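Local coordinates for protein type VI secretion system component (Escherichia coli O6, PDB 2P5Z) that is a component of the type VI secretion system that resembles the phage T4 tail proteins gp27 and gp5 and probably forms part of its cell-envelope-puncturing device, at residues Y306-A311 with Y371-A376; K341-T346 with F362-Y367; G35-S40 with L322-E327. All coordinates share one frame; numbering follows the deposited sequence.

Contact 1: Y306-A311 with Y371-A376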
loop_
_atom_site.group_PDB
_atom_site.type_symbol
_atom_site.label_atom_id
_atom_site.label_comp_id
_atom_site.label_asym_id
_atom_site.label_seq_id
_atom_site.Cartn_x
_atom_site.Cartn_y
_atom_site.Cartn_z
ATOM N N TYR A 306 -5.702 -19.774 10.572
ATOM C CA TYR A 306 -4.244 -19.991 10.599
ATOM C C TYR A 306 -3.869 -21.285 9.891
ATOM O O TYR A 306 -2.911 -21.314 9.119
ATOM C CB TYR A 306 -3.682 -19.985 12.025
ATOM C CG TYR A 306 -3.444 -18.597 12.583
ATOM C CD1 TYR A 306 -2.995 -17.558 11.759
ATOM C CD2 TYR A 306 -3.653 -18.321 13.939
ATOM C CE1 TYR A 306 -2.772 -16.277 12.269
ATOM C CE2 TYR A 306 -3.429 -17.048 14.458
ATOM C CZ TYR A 306 -2.989 -16.033 13.618
ATOM O OH TYR A 306 -2.766 -14.773 14.127
ATOM N N LEU A 307 -4.649 -22.333 10.146
ATOM C CA LEU A 307 -4.508 -23.616 9.467
ATOM C C LEU A 307 -4.750 -23.493 7.948
ATOM O O LEU A 307 -4.063 -24.144 7.154
ATOM C CB LEU A 307 -5.448 -24.647 10.096
ATOM C CG LEU A 307 -4.916 -25.605 11.183
ATOM C CD1 LEU A 307 -3.737 -25.065 11.995
ATOM C CD2 LEU A 307 -6.040 -26.069 12.113
ATOM N N ASN A 308 -5.696 -22.635 7.559
ATOM C CA ASN A 308 -5.966 -22.342 6.156
ATOM C C ASN A 308 -4.741 -21.836 5.397
ATOM O O ASN A 308 -4.455 -22.301 4.298
ATOM C CB ASN A 308 -7.143 -21.351 5.997
ATOM C CG ASN A 308 -8.495 -22.058 5.833
ATOM O OD1 ASN A 308 -9.100 -22.030 4.756
ATOM N ND2 ASN A 308 -8.961 -22.715 6.899
ATOM N N GLU A 309 -4.002 -20.907 5.985
ATOM C CA GLU A 309 -2.873 -20.314 5.275
ATOM C C GLU A 309 -1.543 -21.016 5.559
ATOM O O GLU A 309 -0.504 -20.596 5.079
ATOM C CB GLU A 309 -2.783 -18.821 5.581
ATOM C CG GLU A 309 -2.801 -18.510 7.058
ATOM C CD GLU A 309 -2.898 -17.023 7.354
ATOM O OE1 GLU A 309 -2.037 -16.518 8.111
ATOM O OE2 GLU A 309 -3.831 -16.361 6.837
ATOM N N GLN A 310 -1.598 -22.095 6.335
ATOM C CA GLN A 310 -0.425 -22.877 6.703
ATOM C C GLN A 310 -0.087 -23.911 5.628
ATOM O O GLN A 310 1.038 -24.395 5.557
ATOM C CB GLN A 310 -0.699 -23.624 8.008
ATOM C CG GLN A 310 0.540 -23.938 8.828
ATOM C CD GLN A 310 0.275 -24.936 9.937
ATOM O OE1 GLN A 310 1.053 -25.040 10.886
ATOM N NE2 GLN A 310 -0.822 -25.681 9.822
ATOM N N ALA A 311 -1.077 -24.272 4.815
ATOM C CA ALA A 311 -0.898 -25.318 3.824
ATOM C C ALA A 311 -1.586 -24.969 2.517
ATOM O O ALA A 311 -2.783 -25.194 2.377
ATOM C CB ALA A 311 -1.430 -26.626 4.351
ATOM N N TYR A 371 -10.754 -28.988 10.834
ATOM C CA TYR A 371 -10.946 -27.586 10.425
ATOM C C TYR A 371 -11.612 -27.467 9.062
ATOM O O TYR A 371 -11.716 -28.454 8.342
ATOM C CB TYR A 371 -9.658 -26.757 10.481
ATOM C CG TYR A 371 -8.669 -26.929 9.358
ATOM C CD1 TYR A 371 -7.840 -28.044 9.305
ATOM C CD2 TYR A 371 -8.508 -25.946 8.389
ATOM C CE1 TYR A 371 -6.908 -28.196 8.301
ATOM C CE2 TYR A 371 -7.572 -26.089 7.379
ATOM C CZ TYR A 371 -6.775 -27.222 7.341
ATOM O OH TYR A 371 -5.834 -27.389 6.348
ATOM N N GLY A 372 -12.073 -26.259 8.726
ATOM C CA GLY A 372 -12.748 -25.987 7.450
ATOM C C GLY A 372 -12.194 -24.749 6.762
ATOM O O GLY A 372 -11.248 -24.128 7.263
ATOM N N TYR A 373 -12.763 -24.392 5.609
ATOM C CA TYR A 373 -12.320 -23.193 4.895
ATOM C C TYR A 373 -12.759 -21.951 5.655
ATOM O O TYR A 373 -13.854 -21.926 6.209
ATOM C CB TYR A 373 -12.835 -23.142 3.442
ATOM C CG TYR A 373 -12.528 -21.817 2.764
ATOM C CD1 TYR A 373 -11.252 -21.526 2.290
ATOM C CD2 TYR A 373 -13.507 -20.832 2.651
ATOM C CE1 TYR A 373 -10.972 -20.288 1.700
ATOM C CE2 TYR A 373 -13.235 -19.612 2.078
ATOM C CZ TYR A 373 -11.978 -19.341 1.604
ATOM O OH TYR A 373 -11.760 -18.104 1.038
ATOM N N ARG A 374 -11.890 -20.941 5.688
ATOM C CA ARG A 374 -12.168 -19.655 6.307
ATOM C C ARG A 374 -11.503 -18.582 5.451
ATOM O O ARG A 374 -10.331 -18.719 5.105
ATOM C CB ARG A 374 -11.579 -19.571 7.728
ATOM C CG ARG A 374 -12.102 -20.574 8.754
ATOM C CD ARG A 374 -13.583 -20.394 9.094
ATOM N NE ARG A 374 -14.121 -21.627 9.669
ATOM C CZ ARG A 374 -15.399 -21.990 9.616
ATOM N NH1 ARG A 374 -16.305 -21.218 8.994
ATOM N NH2 ARG A 374 -15.774 -23.143 10.172
ATOM N N PRO A 375 -12.232 -17.507 5.113
ATOM C CA PRO A 375 -11.674 -16.442 4.289
ATOM C C PRO A 375 -10.734 -15.546 5.063
ATOM O O PRO A 375 -10.725 -15.570 6.292
ATOM C CB PRO A 375 -12.912 -15.630 3.864
ATOM C CG PRO A 375 -14.090 -16.403 4.327
ATOM C CD PRO A 375 -13.641 -17.258 5.446
ATOM N N ALA A 376 -9.954 -14.756 4.336
ATOM C CA ALA A 376 -9.116 -13.752 4.949
ATOM C C ALA A 376 -9.970 -12.701 5.674
ATOM O O ALA A 376 -11.044 -12.296 5.211
ATOM C CB ALA A 376 -8.197 -13.090 3.897
HETATM O O HOH W 1 -4.354 -25.072 4.767
#
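The side-chain amide nitrogen of N308 is gripped by two backbone carbonyls: ND2 donates to G372 O across the contact at 2.7 Å, and also to the carbonyl of E304 one turn back in its own helix. G372 O lies in the plane of the N308 amide, and the N-H points almost straight at it (162°). The other end of the same amide works as an acceptor, taking the backbone N-H of R374 on OD1 at 3.1 Å; here the donor sits well above the carbonyl plane, 53° out of it. One asparagine thus pairs with a C=O and an N-H two residues apart, and fixes an irregular loop to a helix end.

L307 CB lies over the centre of the Y371 ring, 3.8 Å from its centroid in a CH-pi contact, while L307 CD2 rests near Y371 CG and CD1. N308 ND2 meets the same ring at its edge, 3.6 Å from Y371 CD2, with amide and ring planes 77° apart. A water 3.2 Å from Y371 OH lies within hydrogen-bonding distance of L307 O (2.6 Å) and N308 O (2.8 Å), more acceptors than it has protons to serve fully, and bridges the tyrosine to the last turn of the helix.

The arrangement joins the C-terminal end of helix 298-308 to the loop that follows strand 359-366. R374 NE forms a salt bridge with E304 of that helix, and NH1 bonds to G183 O, while P366 and I365 of strand 359-366 pack against Y371 and N308.

Contact 2: K341-T346 with F362-Y367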
loop_
_atom_site.group_PDB
_atom_site.type_symbol
_atom_site.label_atom_id
_atom_site.label_comp_id
_atom_site.label_asym_id
_atom_site.label_seq_id
_atom_site.Cartn_x
_atom_site.Cartn_y
_atom_site.Cartn_z
ATOM N N LYS A 341 -5.882 -37.893 -0.463
ATOM C CA LYS A 341 -6.877 -37.761 0.622
ATOM C C LYS A 341 -8.126 -37.000 0.181
ATOM O O LYS A 341 -9.237 -37.342 0.574
ATOM C CB LYS A 341 -6.300 -37.028 1.838
ATOM C CG LYS A 341 -4.968 -37.524 2.367
ATOM C CD LYS A 341 -5.069 -38.839 3.110
ATOM C CE LYS A 341 -3.697 -39.269 3.591
ATOM N NZ LYS A 341 -3.777 -40.553 4.331
ATOM N N GLY A 342 -7.936 -35.965 -0.629
ATOM C CA GLY A 342 -9.028 -35.070 -1.011
ATOM C C GLY A 342 -8.660 -33.626 -0.717
ATOM O O GLY A 342 -8.127 -33.310 0.348
ATOM N N VAL A 343 -8.888 -32.744 -1.680
ATOM C CA VAL A 343 -8.552 -31.336 -1.495
ATOM C C VAL A 343 -9.736 -30.460 -1.838
ATOM O O VAL A 343 -10.556 -30.818 -2.683
ATOM C CB VAL A 343 -7.294 -30.889 -2.310
ATOM C CG1 VAL A 343 -6.133 -31.847 -2.094
ATOM C CG2 VAL A 343 -7.589 -30.737 -3.811
ATOM N N LEU A 344 -9.842 -29.323 -1.159
ATOM C CA LEU A 344 -10.944 -28.400 -1.399
ATOM C C LEU A 344 -10.400 -27.260 -2.208
ATOM O O LEU A 344 -9.463 -26.598 -1.779
ATOM C CB LEU A 344 -11.508 -27.879 -0.079
ATOM C CG LEU A 344 -12.735 -26.947 -0.015
ATOM C CD1 LEU A 344 -12.357 -25.466 -0.008
ATOM C CD2 LEU A 344 -13.799 -27.253 -1.088
ATOM N N ILE A 345 -11.000 -27.030 -3.369
ATOM C CA ILE A 345 -10.572 -25.962 -4.250
ATOM C C ILE A 345 -11.034 -24.630 -3.703
ATOM O O ILE A 345 -12.234 -24.410 -3.539
ATOM C CB ILE A 345 -11.177 -26.110 -5.654
ATOM C CG1 ILE A 345 -10.950 -27.528 -6.208
ATOM C CG2 ILE A 345 -10.659 -24.996 -6.585
ATOM C CD1 ILE A 345 -9.483 -27.908 -6.452
ATOM N N THR A 346 -10.070 -23.753 -3.428
ATOM C CA THR A 346 -10.353 -22.416 -2.945
ATOM C C THR A 346 -10.308 -21.379 -4.054
ATOM O O THR A 346 -10.888 -20.310 -3.907
ATOM C CB THR A 346 -9.370 -21.982 -1.849
ATOM O OG1 THR A 346 -8.040 -21.929 -2.384
ATOM C CG2 THR A 346 -9.409 -22.962 -0.684
ATOM N N PHE A 362 -5.072 -24.067 -10.177
ATOM C CA PHE A 362 -5.909 -23.951 -8.996
ATOM C C PHE A 362 -5.134 -23.813 -7.691
ATOM O O PHE A 362 -4.054 -24.352 -7.568
ATOM C CB PHE A 362 -6.912 -25.102 -8.906
ATOM C CG PHE A 362 -6.301 -26.458 -8.651
ATOM C CD1 PHE A 362 -6.084 -26.921 -7.352
ATOM C CD2 PHE A 362 -5.996 -27.309 -9.716
ATOM C CE1 PHE A 362 -5.545 -28.189 -7.117
ATOM C CE2 PHE A 362 -5.469 -28.583 -9.489
ATOM C CZ PHE A 362 -5.238 -29.020 -8.190
ATOM N N THR A 363 -5.687 -23.100 -6.716
ATOM C CA THR A 363 -5.166 -23.164 -5.341
ATOM C C THR A 363 -6.154 -24.018 -4.573
ATOM O O THR A 363 -7.292 -24.181 -5.015
ATOM C CB THR A 363 -4.994 -21.778 -4.668
ATOM O OG1 THR A 363 -6.268 -21.124 -4.603
ATOM C CG2 THR A 363 -4.047 -20.901 -5.459
ATOM N N ALA A 364 -5.724 -24.580 -3.447
ATOM C CA ALA A 364 -6.555 -25.521 -2.702
ATOM C C ALA A 364 -6.068 -25.719 -1.265
ATOM O O ALA A 364 -4.966 -25.292 -0.895
ATOM C CB ALA A 364 -6.604 -26.872 -3.424
ATOM N N ILE A 365 -6.894 -26.362 -0.447
ATOM C CA ILE A 365 -6.488 -26.701 0.919
ATOM C C ILE A 365 -6.890 -28.158 1.125
ATOM O O ILE A 365 -7.808 -28.630 0.451
ATOM C CB ILE A 365 -7.133 -25.754 2.044
ATOM C CG1 ILE A 365 -8.663 -25.892 2.109
ATOM C CG2 ILE A 365 -6.676 -24.283 1.910
ATOM C CD1 ILE A 365 -9.264 -25.426 3.417
ATOM N N PRO A 366 -6.188 -28.884 2.016
ATOM C CA PRO A 366 -6.554 -30.274 2.279
ATOM C C PRO A 366 -7.935 -30.385 2.885
ATOM O O PRO A 366 -8.364 -29.465 3.585
ATOM C CB PRO A 366 -5.546 -30.714 3.341
ATOM C CG PRO A 366 -4.428 -29.744 3.269
ATOM C CD PRO A 366 -5.001 -28.465 2.794
ATOM N N TYR A 367 -8.630 -31.488 2.605
ATOM C CA TYR A 367 -9.794 -31.861 3.386
ATOM C C TYR A 367 -9.311 -32.250 4.784
ATOM O O TYR A 367 -8.235 -32.836 4.947
ATOM C CB TYR A 367 -10.529 -33.032 2.747
ATOM C CG TYR A 367 -11.940 -33.217 3.255
ATOM C CD1 TYR A 367 -12.991 -32.529 2.664
ATOM C CD2 TYR A 367 -12.229 -34.085 4.320
ATOM C CE1 TYR A 367 -14.296 -32.682 3.111
ATOM C CE2 TYR A 367 -13.540 -34.247 4.782
ATOM C CZ TYR A 367 -14.572 -33.532 4.167
ATOM O OH TYR A 367 -15.890 -33.647 4.578
#
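Backbone hydrogen bonds join G342, L344 and T346 to Y367, I365 and T363 in an antiparallel pairing. L344 and I365 form the hydrogen-bonded pair, with L344 N to I365 O at 2.7 Å and I365 N to L344 O at 2.9 Å. Beyond them, Y367 N donates to G342 O at one end and T346 N to T363 O at the other, the latter from above the carbonyl plane at 3.2 Å. V343 with P366 and I345 with A364 are the non-hydrogen-bonded pairs. The two short strands are strongly twisted, their directions 138° apart. G342, just past the end of helix 337-341, has a positive phi, at which a CB would collide with the carbonyl O of K341.

One side-chain hydrogen bond is added: the hydroxyls of T346 and T363 meet at 3.0 Å between OG1 and OG1. Each OG1 stands between its own backbone N and carbonyl carbon (chi1 63° and 60°), which lets the two turn to each other while the side chains cross at about a right angle.

Apolar contacts occupy both faces. I345 and A364 share one face, L344 and I365 the other, where L344 CB packs on I365 CG1. In addition, I345 CD1 touches F362 CD1 at 3.7 Å, V343 CG2 comes to A364 CB at 4.0 Å, and T346 CG2 meets I365 CG2.

The pair forms the open end of the hairpin of strands 343-353 and 359-366. Strand 326-330 bonds to the far edge of the first strand and strand 311-317 to that of the second, with L313 packing against V343, A364 and P366.

Contact 3: G35-S40 with L322-E327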
loop_
_atom_site.group_PDB
_atom_site.type_symbol
_atom_site.label_atom_id
_atom_site.label_comp_id
_atom_site.label_asym_id
_atom_site.label_seq_id
_atom_site.Cartn_x
_atom_site.Cartn_y
_atom_site.Cartn_z
ATOM N N GLY A 35 -9.836 -15.571 -16.768
ATOM C CA GLY A 35 -10.807 -15.590 -15.675
ATOM C C GLY A 35 -10.202 -15.862 -14.296
ATOM O O GLY A 35 -9.171 -16.515 -14.184
ATOM N N ARG A 36 -10.844 -15.342 -13.245
ATOM C CA ARG A 36 -10.441 -15.574 -11.847
ATOM C C ARG A 36 -11.683 -15.857 -11.006
ATOM O O ARG A 36 -12.650 -15.111 -11.036
ATOM C CB ARG A 36 -9.657 -14.379 -11.289
ATOM C CG ARG A 36 -8.203 -14.266 -11.826
ATOM C CD ARG A 36 -7.820 -12.855 -12.391
ATOM N NE ARG A 36 -8.822 -12.302 -13.324
ATOM C CZ ARG A 36 -8.603 -11.303 -14.182
ATOM N NH1 ARG A 36 -9.580 -10.868 -14.970
ATOM N NH2 ARG A 36 -7.408 -10.738 -14.251
ATOM N N GLU A 37 -11.669 -16.982 -10.315
ATOM C CA GLU A 37 -12.705 -17.359 -9.403
ATOM C C GLU A 37 -12.007 -17.741 -8.112
ATOM O O GLU A 37 -10.920 -18.308 -8.123
ATOM C CB GLU A 37 -13.497 -18.560 -9.919
ATOM C CG GLU A 37 -14.214 -18.314 -11.241
ATOM C CD GLU A 37 -14.808 -19.575 -11.875
ATOM O OE1 GLU A 37 -15.590 -20.293 -11.203
ATOM O OE2 GLU A 37 -14.505 -19.829 -13.062
ATOM N N GLN A 38 -12.651 -17.429 -6.999
ATOM C CA GLN A 38 -12.123 -17.680 -5.677
ATOM C C GLN A 38 -13.275 -17.598 -4.697
ATOM O O GLN A 38 -14.167 -16.771 -4.857
ATOM C CB GLN A 38 -11.081 -16.624 -5.349
ATOM C CG GLN A 38 -10.247 -16.885 -4.123
ATOM C CD GLN A 38 -9.376 -15.689 -3.832
ATOM O OE1 GLN A 38 -9.237 -14.802 -4.674
ATOM N NE2 GLN A 38 -8.814 -15.636 -2.634
ATOM N N LEU A 39 -13.262 -18.485 -3.711
ATOM C CA LEU A 39 -14.193 -18.458 -2.594
ATOM C C LEU A 39 -14.227 -17.102 -1.893
ATOM O O LEU A 39 -13.189 -16.450 -1.753
ATOM C CB LEU A 39 -13.781 -19.508 -1.586
ATOM C CG LEU A 39 -13.956 -20.946 -2.056
ATOM C CD1 LEU A 39 -13.526 -21.886 -0.943
ATOM C CD2 LEU A 39 -15.412 -21.193 -2.445
ATOM N N SER A 40 -15.436 -16.688 -1.490
ATOM C CA SER A 40 -15.683 -15.445 -0.747
ATOM C C SER A 40 -15.271 -14.193 -1.439
ATOM O O SER A 40 -14.970 -13.203 -0.775
ATOM C CB SER A 40 -15.045 -15.436 0.649
ATOM O OG SER A 40 -15.750 -16.334 1.478
ATOM N N LEU A 322 -13.954 -28.149 -12.853
ATOM C CA LEU A 322 -13.181 -27.753 -11.672
ATOM C C LEU A 322 -13.404 -26.287 -11.285
ATOM O O LEU A 322 -13.239 -25.372 -12.099
ATOM C CB LEU A 322 -11.691 -28.038 -11.878
ATOM C CG LEU A 322 -10.948 -28.502 -10.622
ATOM C CD1 LEU A 322 -11.206 -29.972 -10.386
ATOM C CD2 LEU A 322 -9.460 -28.270 -10.730
ATOM N N MET A 323 -13.772 -26.083 -10.025
ATOM C CA MET A 323 -14.374 -24.837 -9.581
ATOM C C MET A 323 -14.083 -24.677 -8.099
ATOM O O MET A 323 -13.928 -25.676 -7.403
ATOM C CB MET A 323 -15.879 -24.971 -9.748
ATOM C CG MET A 323 -16.568 -23.787 -10.352
ATOM S SD MET A 323 -18.351 -24.041 -10.297
ATOM C CE MET A 323 -18.517 -25.774 -10.730
ATOM N N PRO A 324 -14.015 -23.426 -7.609
ATOM C CA PRO A 324 -14.032 -23.184 -6.174
ATOM C C PRO A 324 -15.289 -23.736 -5.491
ATOM O O PRO A 324 -16.411 -23.542 -5.973
ATOM C CB PRO A 324 -14.023 -21.660 -6.089
ATOM C CG PRO A 324 -13.354 -21.231 -7.315
ATOM C CD PRO A 324 -13.868 -22.166 -8.357
ATOM N N GLY A 325 -15.085 -24.429 -4.377
ATOM C CA GLY A 325 -16.179 -25.054 -3.657
ATOM C C GLY A 325 -16.174 -26.559 -3.808
ATOM O O GLY A 325 -16.693 -27.275 -2.950
ATOM N N LEU A 326 -15.603 -27.041 -4.908
ATOM C CA LEU A 326 -15.517 -28.479 -5.159
ATOM C C LEU A 326 -14.471 -29.164 -4.302
ATOM O O LEU A 326 -13.349 -28.681 -4.186
ATOM C CB LEU A 326 -15.199 -28.752 -6.627
ATOM C CG LEU A 326 -16.358 -29.147 -7.542
ATOM C CD1 LEU A 326 -17.283 -27.964 -7.817
ATOM C CD2 LEU A 326 -15.809 -29.699 -8.836
ATOM N N GLU A 327 -14.855 -30.281 -3.691
ATOM C CA GLU A 327 -13.895 -31.197 -3.087
ATOM C C GLU A 327 -13.544 -32.245 -4.124
ATOM O O GLU A 327 -14.413 -32.986 -4.580
ATOM C CB GLU A 327 -14.470 -31.881 -1.846
ATOM C CG GLU A 327 -13.441 -32.694 -1.037
ATOM C CD GLU A 327 -13.636 -34.226 -1.108
ATOM O OE1 GLU A 327 -13.567 -34.874 -0.035
ATOM O OE2 GLU A 327 -13.846 -34.789 -2.212
#
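The backbone of E37-L39, at the end of strand 29-38, passes the M323-L326 turn with Q38 CA 5.8 Å from P324 CA, and the two segments are held by side-chain packing rather than by backbone pairing. The turn is a type II beta turn with proline and glycine at its two central positions, the classic sequence for this shape: P324 supplies phi -58° and G325 a positive phi, while the closing bond from L326 N to M323 O is weak. It leads into strand 326-330, in the part of the protein that resembles the phage tail protein gp27.

P324 makes the largest single contribution. Its ring is set against the strand end, CG lying 3.7 Å from E37 CB and close to the E37 carbonyl carbon, with CG also 3.9 Å from Q38 N. E37 crosses the proline at about a right angle. Its CG stands anti to the carbonyl carbon (chi1 -61°), and beyond CG the chain runs extended. While E37 CB meets the proline ring, OE1 lies beside M323 CG, 3.7 Å away, and close to P324 CD. Both carboxylate oxygens of this buried acid have hydrogen-bond partners outside the two segments: OE2 bonds to the hydroxyl of Y45 and forms a salt bridge with R85.

Strands 326-330 and 29-38 follow one another along the same edge of strand 343-353, and V348 of that strand packs on both E37 and P324. L39 completes the grip from the other side of Q38. It slides past P324 in the opposite direction, CD2 resting 3.9 Å from P324 CB and 3.8 Å from G325 N.

How the contacts relate
Contact 2 is the nearer neighbour of both others. Its centre is about 11 Å from that of contact 1 and about 10 Å from that of contact 3, while the centres of contacts 1 and 3 are about 15 Å apart. Contacts 2 and 3 are joined through backbone: I345 N and I345 O make probable hydrogen bonds with L326 O and G325 N, each 3.0 Å. Contact 1 meets contact 2 by packing, with N308 OD1 3.7 Å from I365 CD1 and Y373 CD1 3.8 Å from T346 CG2. Y373 and P375 also reach L39 and S40 of contact 3. Along the chain, contact 2 is nested inside the loop closed by contact 1, whereas contacts 1 and 3 cross.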